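Local coordinates for protein chitinase (PDB 5DHD) that probably binds chitin through this second chitin-binding domain, holding the chitin-hydrolysing enzyme to its insoluble substrate, at residues Tyr31-Lys36 with Ala73-Ile78; Ser50-Glu55 with Val61-Ser66; Asp41-Ser46 with Ser82-Ala87; Val11-Thr14 with Glu20-Val23. All blocks are in the same frame, centred on the assembly; numbering follows the deposited sequence. Where two conformers were deposited one is given.

Contact 1 (Tyr31-Lys36 with Ala73-Ile78). With PE3 (3,6,9,12,15,18,21,24,27,30,33,36,39-tridecaoxahentetracontane-1,41-diol), chain E.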
loop_
_atom_site.group_PDB
_atom_site.type_symbol
_atom_site.label_atom_id
_atom_site.label_comp_id
_atom_site.label_asym_id
_atom_site.label_seq_id
_atom_site.Cartn_x
_atom_site.Cartn_y
_atom_site.Cartn_z
ATOM N N TYR A 31 0.395 -6.240 -13.287
ATOM C CA TYR A 31 -0.021 -7.317 -12.397
ATOM C C TYR A 31 -1.213 -6.928 -11.544
ATOM O O TYR A 31 -1.494 -5.745 -11.342
ATOM C CB TYR A 31 1.111 -7.643 -11.413
ATOM C CG TYR A 31 2.373 -8.174 -12.032
ATOM C CD1 TYR A 31 2.549 -9.548 -12.214
ATOM C CD2 TYR A 31 3.399 -7.314 -12.439
ATOM C CE1 TYR A 31 3.709 -10.055 -12.783
ATOM C CE2 TYR A 31 4.571 -7.817 -13.015
ATOM C CZ TYR A 31 4.709 -9.197 -13.179
ATOM O OH TYR A 31 5.856 -9.720 -13.755
ATOM N N ASP A 32 -1.909 -7.935 -11.031
ATOM C CA ASP A 32 -3.020 -7.686 -10.133
ATOM C C ASP A 32 -2.366 -7.709 -8.756
ATOM O O ASP A 32 -2.521 -8.654 -7.982
ATOM C CB ASP A 32 -4.073 -8.791 -10.261
ATOM C CG ASP A 32 -4.786 -8.740 -11.606
ATOM O OD1 ASP A 32 -5.227 -7.646 -11.978
ATOM O OD2 ASP A 32 -4.906 -9.779 -12.276
ATOM N N TRP A 33 -1.602 -6.662 -8.470
ATOM C CA TRP A 33 -0.903 -6.573 -7.200
ATOM C C TRP A 33 -1.832 -6.415 -6.011
ATOM O O TRP A 33 -2.986 -6.000 -6.145
ATOM C CB TRP A 33 0.111 -5.420 -7.240
ATOM C CG TRP A 33 -0.430 -4.078 -7.703
ATOM C CD1 TRP A 33 -0.307 -3.535 -8.946
ATOM C CD2 TRP A 33 -1.083 -3.092 -6.887
ATOM N NE1 TRP A 33 -0.833 -2.254 -8.955
ATOM C CE2 TRP A 33 -1.316 -1.968 -7.703
ATOM C CE3 TRP A 33 -1.484 -3.053 -5.540
ATOM C CZ2 TRP A 33 -1.943 -0.802 -7.220
ATOM C CZ3 TRP A 33 -2.105 -1.896 -5.054
ATOM C CH2 TRP A 33 -2.328 -0.790 -5.894
ATOM N N VAL A 34 -1.311 -6.769 -4.840
ATOM C CA VAL A 34 -2.055 -6.671 -3.600
ATOM C C VAL A 34 -1.134 -6.081 -2.546
ATOM O O VAL A 34 -0.085 -6.646 -2.245
ATOM C CB VAL A 34 -2.516 -8.071 -3.114
ATOM C CG1 VAL A 34 -3.239 -7.961 -1.776
ATOM C CG2 VAL A 34 -3.445 -8.691 -4.151
ATOM N N VAL A 35 -1.513 -4.930 -2.003
ATOM C CA VAL A 35 -0.716 -4.303 -0.961
ATOM C C VAL A 35 -1.495 -4.402 0.345
ATOM O O VAL A 35 -2.609 -3.888 0.454
ATOM C CB VAL A 35 -0.396 -2.847 -1.291
ATOM C CG1 VAL A 35 0.198 -2.135 -0.075
ATOM C CG2 VAL A 35 0.604 -2.806 -2.433
ATOM N N LYS A 36 -0.912 -5.083 1.327
ATOM C CA LYS A 36 -1.542 -5.264 2.627
ATOM C C LYS A 36 -0.887 -4.357 3.648
ATOM O O LYS A 36 0.331 -4.395 3.838
ATOM C CB LYS A 36 -1.438 -6.718 3.092
ATOM C CG LYS A 36 -2.163 -7.704 2.206
ATOM C CD LYS A 36 -2.257 -9.026 2.941
ATOM C CE LYS A 36 -3.232 -9.935 2.267
ATOM N NZ LYS A 36 -3.309 -11.260 2.930
ATOM N N ALA A 73 3.251 1.660 -10.735
ATOM C CA ALA A 73 1.971 2.086 -10.191
ATOM C C ALA A 73 2.165 2.989 -8.986
ATOM O O ALA A 73 3.003 2.725 -8.130
ATOM C CB ALA A 73 1.169 0.869 -9.785
ATOM N N THR A 74 1.390 4.061 -8.928
ATOM C CA THR A 74 1.469 4.984 -7.810
ATOM C C THR A 74 0.080 5.196 -7.233
ATOM O O THR A 74 -0.882 5.413 -7.965
ATOM C CB THR A 74 2.054 6.362 -8.220
ATOM O OG1 THR A 74 3.426 6.200 -8.624
ATOM C CG2 THR A 74 2.030 7.333 -7.043
ATOM N N PHE A 75 -0.023 5.087 -5.913
ATOM C CA PHE A 75 -1.289 5.316 -5.230
ATOM C C PHE A 75 -0.967 5.843 -3.849
ATOM O O PHE A 75 0.203 5.967 -3.485
ATOM C CB PHE A 75 -2.160 4.033 -5.144
ATOM C CG PHE A 75 -1.658 2.979 -4.184
ATOM C CD1 PHE A 75 -0.635 2.100 -4.564
ATOM C CD2 PHE A 75 -2.205 2.856 -2.900
ATOM C CE1 PHE A 75 -0.180 1.125 -3.687
ATOM C CE2 PHE A 75 -1.738 1.877 -2.028
ATOM C CZ PHE A 75 -0.723 1.012 -2.432
ATOM N N GLY A 76 -1.986 6.193 -3.080
ATOM C CA GLY A 76 -1.699 6.695 -1.754
ATOM C C GLY A 76 -2.895 6.628 -0.845
ATOM O O GLY A 76 -4.021 6.372 -1.284
ATOM N N PHE A 77 -2.647 6.854 0.437
ATOM C CA PHE A 77 -3.718 6.850 1.411
ATOM C C PHE A 77 -3.306 7.663 2.622
ATOM O O PHE A 77 -2.126 7.970 2.815
ATOM C CB PHE A 77 -4.092 5.421 1.866
ATOM C CG PHE A 77 -2.960 4.650 2.489
ATOM C CD1 PHE A 77 -2.083 3.911 1.707
ATOM C CD2 PHE A 77 -2.804 4.641 3.872
ATOM C CE1 PHE A 77 -1.047 3.164 2.303
ATOM C CE2 PHE A 77 -1.779 3.892 4.479
ATOM C CZ PHE A 77 -0.904 3.160 3.696
ATOM N N ILE A 78 -4.295 8.037 3.421
ATOM C CA ILE A 78 -4.044 8.781 4.641
ATOM C C ILE A 78 -4.638 7.964 5.772
ATOM O O ILE A 78 -5.779 7.503 5.679
ATOM C CB ILE A 78 -4.702 10.180 4.628
ATOM C CG1 ILE A 78 -4.042 11.046 3.546
ATOM C CG2 ILE A 78 -4.566 10.832 6.033
ATOM C CD1 ILE A 78 -4.790 12.350 3.238
HETATM C C18 PE3 E . -0.576 -12.076 4.960
HETATM C C17 PE3 E . -0.347 -13.152 3.908
HETATM O O16 PE3 E . -0.731 -12.584 2.667
HETATM C C15 PE3 E . -0.566 -13.475 1.582
HETATM C C14 PE3 E . -1.034 -12.739 0.342
HETATM O O13 PE3 E . -2.444 -12.648 0.451
HETATM C C12 PE3 E . -2.920 -11.926 -0.669
HETATM C C11 PE3 E . -4.439 -11.841 -0.571
HETATM O O10 PE3 E . -4.871 -11.329 0.678
HETATM C C9 PE3 E . -6.293 -11.297 0.583
HETATM C C8 PE3 E . -6.973 -10.773 1.840
HETATM O O7 PE3 E . -6.279 -11.204 3.002
HETATM C C6 PE3 E . -6.980 -10.629 4.097
HETATM C C5 PE3 E . -6.369 -11.019 5.446
HETATM O O4 PE3 E . -4.951 -10.998 5.372
#

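Contact 2 (Ser50-Glu55 with Val61-Ser66). With SO4 (sulfate ion), chain C.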
loop_
_atom_site.group_PDB
_atom_site.type_symbol
_atom_site.label_atom_id
_atom_site.label_comp_id
_atom_site.label_asym_id
_atom_site.label_seq_id
_atom_site.Cartn_x
_atom_site.Cartn_y
_atom_site.Cartn_z
ATOM N N SER A 50 -6.363 6.182 -6.414
ATOM C CA SER A 50 -5.702 5.376 -7.435
ATOM C C SER A 50 -5.637 3.890 -7.112
ATOM O O SER A 50 -4.785 3.164 -7.632
ATOM C CB SER A 50 -4.307 5.931 -7.711
ATOM O OG SER A 50 -4.399 7.326 -7.997
ATOM N N ALA A 51 -6.553 3.440 -6.268
ATOM C CA ALA A 51 -6.607 2.043 -5.877
ATOM C C ALA A 51 -7.951 1.754 -5.242
ATOM O O ALA A 51 -8.708 2.675 -4.920
ATOM C CB ALA A 51 -5.514 1.727 -4.831
ATOM N N ASN A 52 -8.253 0.469 -5.098
ATOM C CA ASN A 52 -9.476 0.036 -4.442
ATOM C C ASN A 52 -9.034 -0.330 -3.028
ATOM O O ASN A 52 -7.904 -0.789 -2.832
ATOM C CB ASN A 52 -10.107 -1.155 -5.172
ATOM C CG ASN A 52 -10.637 -0.772 -6.573
ATOM O OD1 ASN A 52 -11.504 0.083 -6.702
ATOM N ND2 ASN A 52 -10.102 -1.399 -7.593
ATOM N N LYS A 53 -9.909 -0.119 -2.051
ATOM C CA LYS A 53 -9.589 -0.436 -0.668
ATOM C C LYS A 53 -10.590 -1.405 -0.054
ATOM O O LYS A 53 -11.799 -1.295 -0.274
ATOM C CB LYS A 53 -9.595 0.824 0.196
ATOM C CG LYS A 53 -9.275 0.519 1.662
ATOM C CD LYS A 53 -9.205 1.794 2.512
ATOM C CE LYS A 53 -10.586 2.328 2.833
ATOM N NZ LYS A 53 -11.356 1.481 3.812
ATOM N N ALA A 54 -10.068 -2.354 0.714
ATOM C CA ALA A 54 -10.888 -3.330 1.410
ATOM C C ALA A 54 -10.262 -3.554 2.781
ATOM O O ALA A 54 -9.043 -3.538 2.920
ATOM C CB ALA A 54 -10.942 -4.658 0.644
ATOM N N GLU A 55 -11.096 -3.727 3.798
ATOM C CA GLU A 55 -10.605 -3.984 5.145
ATOM C C GLU A 55 -10.905 -5.447 5.414
ATOM O O GLU A 55 -12.061 -5.821 5.608
ATOM C CB GLU A 55 -11.321 -3.070 6.137
ATOM C CG GLU A 55 -10.477 -1.864 6.525
ATOM C CD GLU A 55 -11.270 -0.591 6.633
ATOM O OE1 GLU A 55 -12.352 -0.620 7.256
ATOM O OE2 GLU A 55 -10.805 0.444 6.106
ATOM N N VAL A 61 -6.394 -3.681 2.667
ATOM C CA VAL A 61 -5.921 -4.247 1.414
ATOM C C VAL A 61 -6.186 -3.348 0.217
ATOM O O VAL A 61 -7.333 -2.994 -0.073
ATOM C CB VAL A 61 -6.572 -5.642 1.182
ATOM C CG1 VAL A 61 -6.032 -6.271 -0.083
ATOM C CG2 VAL A 61 -6.295 -6.566 2.386
ATOM N N PHE A 62 -5.113 -2.985 -0.476
ATOM C CA PHE A 62 -5.218 -2.135 -1.649
ATOM C C PHE A 62 -4.938 -2.945 -2.904
ATOM O O PHE A 62 -4.021 -3.771 -2.937
ATOM C CB PHE A 62 -4.226 -0.963 -1.578
ATOM C CG PHE A 62 -4.558 0.041 -0.515
ATOM C CD1 PHE A 62 -5.573 0.967 -0.698
ATOM C CD2 PHE A 62 -3.840 0.051 0.678
ATOM C CE1 PHE A 62 -5.867 1.903 0.297
ATOM C CE2 PHE A 62 -4.134 0.992 1.683
ATOM C CZ PHE A 62 -5.138 1.908 1.487
ATOM N N THR A 63 -5.747 -2.703 -3.929
ATOM C CA THR A 63 -5.597 -3.372 -5.210
ATOM C C THR A 63 -5.708 -2.312 -6.303
ATOM O O THR A 63 -6.289 -1.244 -6.091
ATOM C CB THR A 63 -6.650 -4.499 -5.395
ATOM O OG1 THR A 63 -7.960 -3.994 -5.100
ATOM C CG2 THR A 63 -6.340 -5.667 -4.460
ATOM N N PRO A 64 -5.176 -2.604 -7.493
ATOM C CA PRO A 64 -5.230 -1.623 -8.578
ATOM C C PRO A 64 -6.561 -1.342 -9.237
ATOM O O PRO A 64 -7.421 -2.218 -9.340
ATOM C CB PRO A 64 -4.241 -2.177 -9.614
ATOM C CG PRO A 64 -4.352 -3.679 -9.417
ATOM C CD PRO A 64 -4.471 -3.841 -7.902
ATOM N N VAL A 65 -6.726 -0.091 -9.657
ATOM C CA VAL A 65 -7.901 0.276 -10.429
ATOM C C VAL A 65 -7.485 -0.140 -11.845
ATOM O O VAL A 65 -6.335 -0.530 -12.065
ATOM C CB VAL A 65 -8.228 1.798 -10.328
ATOM C CG1 VAL A 65 -8.743 2.092 -8.919
ATOM C CG2 VAL A 65 -7.010 2.670 -10.664
ATOM N N SER A 66 -8.403 -0.063 -12.797
ATOM C CA SER A 66 -8.134 -0.503 -14.167
ATOM C C SER A 66 -6.816 -0.105 -14.807
ATOM O O SER A 66 -6.156 -0.922 -15.468
ATOM C CB SER A 66 -9.269 -0.036 -15.089
ATOM O OG SER A 66 -9.229 1.366 -15.287
HETATM S S SO4 C . -13.941 -1.025 3.397
HETATM O O1 SO4 C . -13.826 -0.587 4.798
HETATM O O2 SO4 C . -15.262 -0.642 2.870
HETATM O O3 SO4 C . -13.790 -2.487 3.323
HETATM O O4 SO4 C . -12.887 -0.381 2.594
#

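Contact 3 (Asp41-Ser46 with Ser82-Ala87). With PE3 (3,6,9,12,15,18,21,24,27,30,33,36,39-tridecaoxahentetracontane-1,41-diol), chain H; PE3 (3,6,9,12,15,18,21,24,27,30,33,36,39-tridecaoxahentetracontane-1,41-diol), chain F.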
loop_
_atom_site.group_PDB
_atom_site.type_symbol
_atom_site.label_atom_id
_atom_site.label_comp_id
_atom_site.label_asym_id
_atom_site.label_seq_id
_atom_site.Cartn_x
_atom_site.Cartn_y
_atom_site.Cartn_z
ATOM N N ASP A 41 -3.596 -0.240 16.428
ATOM C CA ASP A 41 -4.978 -0.293 16.891
ATOM C C ASP A 41 -5.530 1.108 17.103
ATOM O O ASP A 41 -4.846 1.982 17.637
ATOM C CB ASP A 41 -5.077 -1.089 18.198
ATOM C CG ASP A 41 -4.617 -2.520 18.040
ATOM O OD1 ASP A 41 -5.049 -3.177 17.065
ATOM O OD2 ASP A 41 -3.831 -2.990 18.890
ATOM N N GLY A 42 -6.769 1.321 16.671
ATOM C CA GLY A 42 -7.387 2.622 16.830
ATOM C C GLY A 42 -7.253 3.518 15.614
ATOM O O GLY A 42 -7.911 4.554 15.528
ATOM N N SER A 43 -6.395 3.137 14.675
ATOM C CA SER A 43 -6.204 3.930 13.468
ATOM C C SER A 43 -7.013 3.349 12.315
ATOM O O SER A 43 -7.342 2.165 12.305
ATOM C CB SER A 43 -4.714 3.992 13.068
ATOM O OG SER A 43 -4.502 4.731 11.860
ATOM N N SER A 44 -7.337 4.197 11.348
ATOM C CA SER A 44 -8.080 3.756 10.181
ATOM C C SER A 44 -7.687 4.618 8.992
ATOM O O SER A 44 -7.142 5.711 9.155
ATOM C CB SER A 44 -9.605 3.855 10.389
ATOM O OG SER A 44 -10.026 5.183 10.597
ATOM N N VAL A 45 -7.940 4.111 7.794
ATOM C CA VAL A 45 -7.635 4.859 6.586
ATOM C C VAL A 45 -8.791 5.817 6.355
ATOM O O VAL A 45 -9.949 5.397 6.263
ATOM C CB VAL A 45 -7.460 3.907 5.380
ATOM C CG1 VAL A 45 -7.433 4.692 4.077
ATOM C CG2 VAL A 45 -6.178 3.139 5.547
ATOM N N SER A 46 -8.484 7.106 6.279
ATOM C CA SER A 46 -9.512 8.119 6.071
ATOM C C SER A 46 -9.609 8.588 4.624
ATOM O O SER A 46 -10.624 9.158 4.219
ATOM C CB SER A 46 -9.283 9.307 7.004
ATOM O OG SER A 46 -7.982 9.821 6.862
ATOM N N SER A 82 -0.489 9.773 14.036
ATOM C CA SER A 82 0.896 9.982 13.641
ATOM C C SER A 82 1.619 8.666 13.363
ATOM O O SER A 82 1.807 7.845 14.263
ATOM C CB SER A 82 1.599 10.750 14.758
ATOM O OG SER A 82 2.965 10.929 14.454
ATOM N N GLU A 83 2.015 8.479 12.106
ATOM C CA GLU A 83 2.723 7.280 11.662
ATOM C C GLU A 83 2.122 6.006 12.242
ATOM O O GLU A 83 2.793 5.240 12.936
ATOM C CB GLU A 83 4.198 7.400 12.062
ATOM C CG GLU A 83 4.879 8.577 11.373
ATOM C CD GLU A 83 6.337 8.730 11.750
ATOM O OE1 GLU A 83 7.121 7.783 11.523
ATOM O OE2 GLU A 83 6.695 9.804 12.275
ATOM N N SER A 84 0.853 5.769 11.928
ATOM C CA SER A 84 0.154 4.599 12.438
ATOM C C SER A 84 0.387 3.308 11.650
ATOM O O SER A 84 0.004 2.229 12.108
ATOM C CB SER A 84 -1.338 4.866 12.523
ATOM O OG SER A 84 -1.896 4.884 11.228
ATOM N N VAL A 85 1.000 3.403 10.472
ATOM C CA VAL A 85 1.267 2.194 9.691
ATOM C C VAL A 85 2.456 1.445 10.284
ATOM O O VAL A 85 3.555 1.993 10.401
ATOM C CB VAL A 85 1.574 2.508 8.206
ATOM C CG1 VAL A 85 2.080 1.244 7.495
ATOM C CG2 VAL A 85 0.318 3.010 7.509
ATOM N N GLU A 86 2.230 0.188 10.653
ATOM C CA GLU A 86 3.287 -0.628 11.236
ATOM C C GLU A 86 4.048 -1.415 10.181
ATOM O O GLU A 86 5.240 -1.677 10.343
ATOM C CB GLU A 86 2.698 -1.608 12.243
ATOM C CG GLU A 86 1.894 -0.926 13.335
ATOM C CD GLU A 86 1.387 -1.891 14.382
ATOM O OE1 GLU A 86 1.123 -3.065 14.043
ATOM O OE2 GLU A 86 1.244 -1.463 15.545
ATOM N N ALA A 87 3.359 -1.804 9.110
ATOM C CA ALA A 87 3.995 -2.567 8.039
ATOM C C ALA A 87 3.183 -2.525 6.751
ATOM O O ALA A 87 1.962 -2.375 6.779
ATOM C CB ALA A 87 4.156 -4.038 8.474
HETATM O O13 PE3 H . 10.828 -0.784 11.089
HETATM C C12 PE3 H . 10.108 -0.446 9.856
HETATM C C11 PE3 H . 8.633 -0.317 10.089
HETATM O O10 PE3 H . 8.274 1.009 10.576
HETATM C C9 PE3 H . 6.844 1.046 10.906
HETATM C C8 PE3 H . 6.394 2.416 11.505
HETATM O O7 PE3 H . 7.226 2.762 12.701
HETATM C C6 PE3 H . 6.781 4.050 13.240
HETATM C C30 PE3 F . 10.462 -5.583 6.686
HETATM C C29 PE3 F . 8.944 -5.707 6.805
HETATM O O28 PE3 F . 8.616 -6.079 8.133
HETATM C C27 PE3 F . 7.192 -6.187 8.215
HETATM C C26 PE3 F . 6.786 -6.604 9.631
HETATM O O25 PE3 F . 6.890 -5.489 10.524
HETATM O O HOH W 1 -1.250 -1.499 17.600
#

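Contact 4 (Val11-Thr14 with Glu20-Val23). With PE3 (3,6,9,12,15,18,21,24,27,30,33,36,39-tridecaoxahentetracontane-1,41-diol), chain D.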
loop_
_atom_site.group_PDB
_atom_site.type_symbol
_atom_site.label_atom_id
_atom_site.label_comp_id
_atom_site.label_asym_id
_atom_site.label_seq_id
_atom_site.Cartn_x
_atom_site.Cartn_y
_atom_site.Cartn_z
ATOM N N VAL A 11 8.022 3.803 -0.450
ATOM C CA VAL A 11 7.073 4.508 0.400
ATOM C C VAL A 11 7.537 5.863 0.927
ATOM O O VAL A 11 8.654 5.994 1.442
ATOM C CB VAL A 11 6.738 3.638 1.640
ATOM C CG1 VAL A 11 5.629 4.277 2.485
ATOM C CG2 VAL A 11 6.332 2.219 1.200
ATOM N N LYS A 12 6.684 6.872 0.764
ATOM C CA LYS A 12 6.961 8.216 1.283
ATOM C C LYS A 12 5.919 8.474 2.368
ATOM O O LYS A 12 4.726 8.256 2.151
ATOM C CB LYS A 12 6.828 9.276 0.196
ATOM C CG LYS A 12 6.631 10.673 0.767
ATOM C CD LYS A 12 6.109 11.628 -0.292
ATOM C CE LYS A 12 7.254 12.133 -1.099
ATOM N NZ LYS A 12 6.910 12.970 -2.294
ATOM N N VAL A 13 6.386 8.941 3.524
ATOM C CA VAL A 13 5.524 9.208 4.670
ATOM C C VAL A 13 5.505 10.687 5.045
ATOM O O VAL A 13 6.557 11.311 5.174
ATOM C CB VAL A 13 6.047 8.381 5.888
ATOM C CG1 VAL A 13 5.127 8.508 7.090
ATOM C CG2 VAL A 13 6.198 6.898 5.502
ATOM N N THR A 14 4.311 11.244 5.222
ATOM C CA THR A 14 4.174 12.658 5.585
ATOM C C THR A 14 3.160 12.756 6.718
ATOM O O THR A 14 1.996 12.398 6.555
ATOM C CB THR A 14 3.739 13.485 4.365
ATOM O OG1 THR A 14 4.715 13.319 3.332
ATOM C CG2 THR A 14 3.631 14.982 4.726
ATOM N N GLU A 20 0.033 10.681 5.655
ATOM C CA GLU A 20 -0.122 10.296 4.263
ATOM C C GLU A 20 0.983 9.345 3.837
ATOM O O GLU A 20 2.164 9.566 4.137
ATOM C CB GLU A 20 -0.085 11.521 3.347
ATOM C CG GLU A 20 -0.159 11.197 1.847
ATOM C CD GLU A 20 -0.419 12.432 0.981
ATOM O OE1 GLU A 20 -1.163 13.327 1.418
ATOM O OE2 GLU A 20 0.095 12.501 -0.152
ATOM N N TYR A 21 0.587 8.287 3.143
ATOM C CA TYR A 21 1.522 7.300 2.630
ATOM C C TYR A 21 1.381 7.283 1.121
ATOM O O TYR A 21 0.327 6.924 0.578
ATOM C CB TYR A 21 1.220 5.907 3.207
ATOM C CG TYR A 21 1.460 5.837 4.696
ATOM C CD1 TYR A 21 0.509 6.310 5.590
ATOM C CD2 TYR A 21 2.676 5.359 5.204
ATOM C CE1 TYR A 21 0.756 6.320 6.962
ATOM C CE2 TYR A 21 2.934 5.365 6.573
ATOM C CZ TYR A 21 1.963 5.848 7.443
ATOM O OH TYR A 21 2.190 5.852 8.807
ATOM N N ASP A 22 2.438 7.716 0.446
ATOM C CA ASP A 22 2.455 7.745 -1.006
ATOM C C ASP A 22 3.298 6.560 -1.417
ATOM O O ASP A 22 4.480 6.473 -1.089
ATOM C CB ASP A 22 3.053 9.059 -1.501
ATOM C CG ASP A 22 2.177 10.239 -1.142
ATOM O OD1 ASP A 22 1.034 10.268 -1.620
ATOM O OD2 ASP A 22 2.621 11.120 -0.396
ATOM N N VAL A 23 2.667 5.635 -2.125
ATOM C CA VAL A 23 3.312 4.396 -2.519
ATOM C C VAL A 23 3.559 4.263 -4.009
ATOM O O VAL A 23 2.669 4.529 -4.816
ATOM C CB VAL A 23 2.417 3.210 -2.070
ATOM C CG1 VAL A 23 3.057 1.872 -2.477
ATOM C CG2 VAL A 23 2.172 3.268 -0.571
HETATM C C42 PE3 D . 8.854 10.159 -3.648
HETATM C C41 PE3 D . 9.946 10.996 -3.016
HETATM O O40 PE3 D . 9.468 12.331 -2.884
HETATM C C39 PE3 D . 10.511 13.091 -2.288
HETATM C C38 PE3 D . 10.072 14.547 -2.104
HETATM O O37 PE3 D . 8.947 14.616 -1.246
HETATM C C36 PE3 D . 8.547 15.988 -1.093
HETATM C C35 PE3 D . 7.303 16.092 -0.163
HETATM O O34 PE3 D . 6.174 15.413 -0.766
HETATM C C33 PE3 D . 5.031 15.492 0.112
HETATM C C32 PE3 D . 3.830 14.751 -0.517
HETATM O O31 PE3 D . 4.105 14.303 -1.856
HETATM C C30 PE3 D . 2.948 13.640 -2.335
HETATM C C29 PE3 D . 3.159 13.146 -3.764
HETATM O O28 PE3 D . 4.189 12.150 -3.788
HETATM C C27 PE3 D . 4.308 11.710 -5.143
HETATM C C26 PE3 D . 5.366 10.610 -5.253
HETATM O O25 PE3 D . 5.110 9.545 -4.331
HETATM C C24 PE3 D . 6.125 8.578 -4.578
HETATM C C23 PE3 D . 5.957 7.380 -3.670
HETATM O O22 PE3 D . 7.178 6.964 -3.125
HETATM O O HOH W 2 3.749 11.118 2.051
#

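Contact 1 (Tyr31-Lys36 with Ala73-Ile78)
Trp33 and Phe75 meet in the interior between two beta sheets, approaching from opposite directions. Their rings are nearly parallel, the planes at 20°, but slid far apart: the centroid of the tryptophan six-membered ring lies 5.0 Å from that of Phe75, so overlap is slight. What touches is the outer corner of the indole, Trp33 CH2, placed over one face of the Phe75 ring at 3.6 Å from CD1. Phe75 reaches it because its CG sits between backbone N and carbonyl carbon (chi1 72°), lifting the ring off strand 72-79 towards strand 34-39.

Aliphatic packing extends the patch on both flanks. Val35 brings CB to 4.0 Å from Phe75 CZ, and Ala73 CB lies 3.8 Å from Trp33 NE1, whose N-H is spent on the carbonyl of Asn68. A leucine in place of Phe75 would probably leave Trp33 CH2 without the ring face it rests on and open a gap beside Val35.

Polar work is done elsewhere: Lys36 turns outward, its three N-H groups shared among four polyether oxygens. With no hydrogen bond between the segments, the two sheets of the sandwich are joined here by van der Waals and aromatic packing alone.

Contact 2 (Ser50-Glu55 with Val61-Ser66)
Lys53 lies alongside Phe62, its partner in a non-hydrogen-bonded pair of the antiparallel hairpin formed by strands 51-56 and 59-64, with both side chains on the same face. From CB, 3.9 Å from Phe62 CE1, the lysine runs on with CG anti to the backbone N (chi1 179°), and CG keeps the same 3.9 Å to CE1. CD is still beside the ring, close to CE1 and CZ. The chain then bends at its last two torsions and leaves the aromatic: CE approaches a sulfate, probably from the crystallisation liquor, and NZ ends 2.7 Å from sulfate O4 while also making a salt bridge of 2.6 Å to Glu55 OE2, which it meets from above the carboxylate plane. Glu55 N binds the same sulfate through O3.

Backbone bonds flank this pair. Asn52 N gives a nearly straight bond (171°) to Thr63 O, returned by Thr63 N to Asn52 O, and Ala54 and Val61 exchange a second pair, with Val61 N 2.7 Å from Ala54 O. Farther along, Val65 CG1 packs 3.7 Å from Ala51 N. Phe62 stacks on Phe77 of the facing sheet. The lysine is thus amphipathic in use: its methylenes run beside an aromatic ring at the margin of the core, while its ammonium is carried out to a carboxylate and a sulfate.

Contact 3 (Asp41-Ser46 with Ser82-Ala87)
Ser43 and Ser84 bring their CA atoms to 6.5 Å, and no backbone hydrogen bond joins their two segments, which meet as connecting loops and not as paired strands. Each serine points its side chain at the other, and the hydroxyls lie 2.7 Å apart, OG to OG. Ser43 OG stands anti to the backbone N (chi1 178°), which carries it out from its loop to meet Ser84 OG. Ser43 OG is also hydrogen-bonded to the carbonyl of Thr80, and Ser84 OG reaches that same oxygen weakly.

Both loops cross between the sheets of the beta sandwich: 41-44 leads from strand 34-39 to strand 45-49, and the turn through Ser84 leads from strand 72-79 to strand 85-92. Just beyond it, Glu86 and Ala87 both face Lys38 in a classic beta bulge, and Glu86 OE1 forms a salt bridge with Lys38.

A water makes the second link. It accepts from Asp41 N at 2.9 Å and donates to Glu86 OE2 at 3.2 Å, with a weak bond to Asp41 OD2 besides. The two carboxylates stay apart, Asp41 OD2 being 6.3 Å from Glu86 OE2.

Contact 4 (Val11-Thr14 with Glu20-Val23)
Val13 and Tyr21 lie side by side and point the same way, Val13 CG2 coming 3.8 Å from Tyr21 CE2. Val11 approaches at a slant and meets the edge of the same ring with CG1, near its plane. Tyr21 leans towards both valines because its CG is anti to the carbonyl carbon (chi1 -66°).

On the other face Lys12, in one of its two conformers, runs alongside Asp22, with CD 3.5 Å from Asp22 OD2. The chain then bends at chi3 and carries the ammonium into a ring of polyether oxygens, with NZ 5.0 Å from Asp22 OD2. Glu20 OE2 lies 2.8 Å from Asp22 OD1, so one of these carboxylates may well hold a proton. A water bonds Asp22 OD2 at 2.7 Å and also reaches Thr14 OG1 and Glu20 O. Were Asp22 an alanine, this water would probably lose one of its partners, and Lys12 a nearby carboxylate.

Backbone hydrogen bonds pair Lys12 with Asp22 and Thr14 with Glu20, making strands 9-15 and 19-26 an antiparallel hairpin at one edge of the four-stranded sheet. Strand 19-26 is bonded in turn to strand 72-79 through Phe77 and Phe75, Tyr21 OH reaches Val85 N, and Trp100 packs against Val11 and Val13.

The centre of contact 1 lies about 4 Å from the centre of the chain, and this contact ties the others together. Contact 2 joins it through the five-stranded sheet, where Val35 O and Phe62 N are 2.8 Å apart in a probable hydrogen bond; contact 4 joins it through the four-stranded sheet, with Phe77 O at the same distance from Tyr21 N. Contacts 2 and 4, on different sheets, do not touch. Contact 3 lies at one end of the sandwich, its centre about 16 Å from that of contact 1, yet Ile78 O is 2.8 Å from Ser46 N in a probable hydrogen bond; it meets contact 4 at Tyr21. The polyethers beside contacts 1, 3 and 4 probably come from the crystallisation medium.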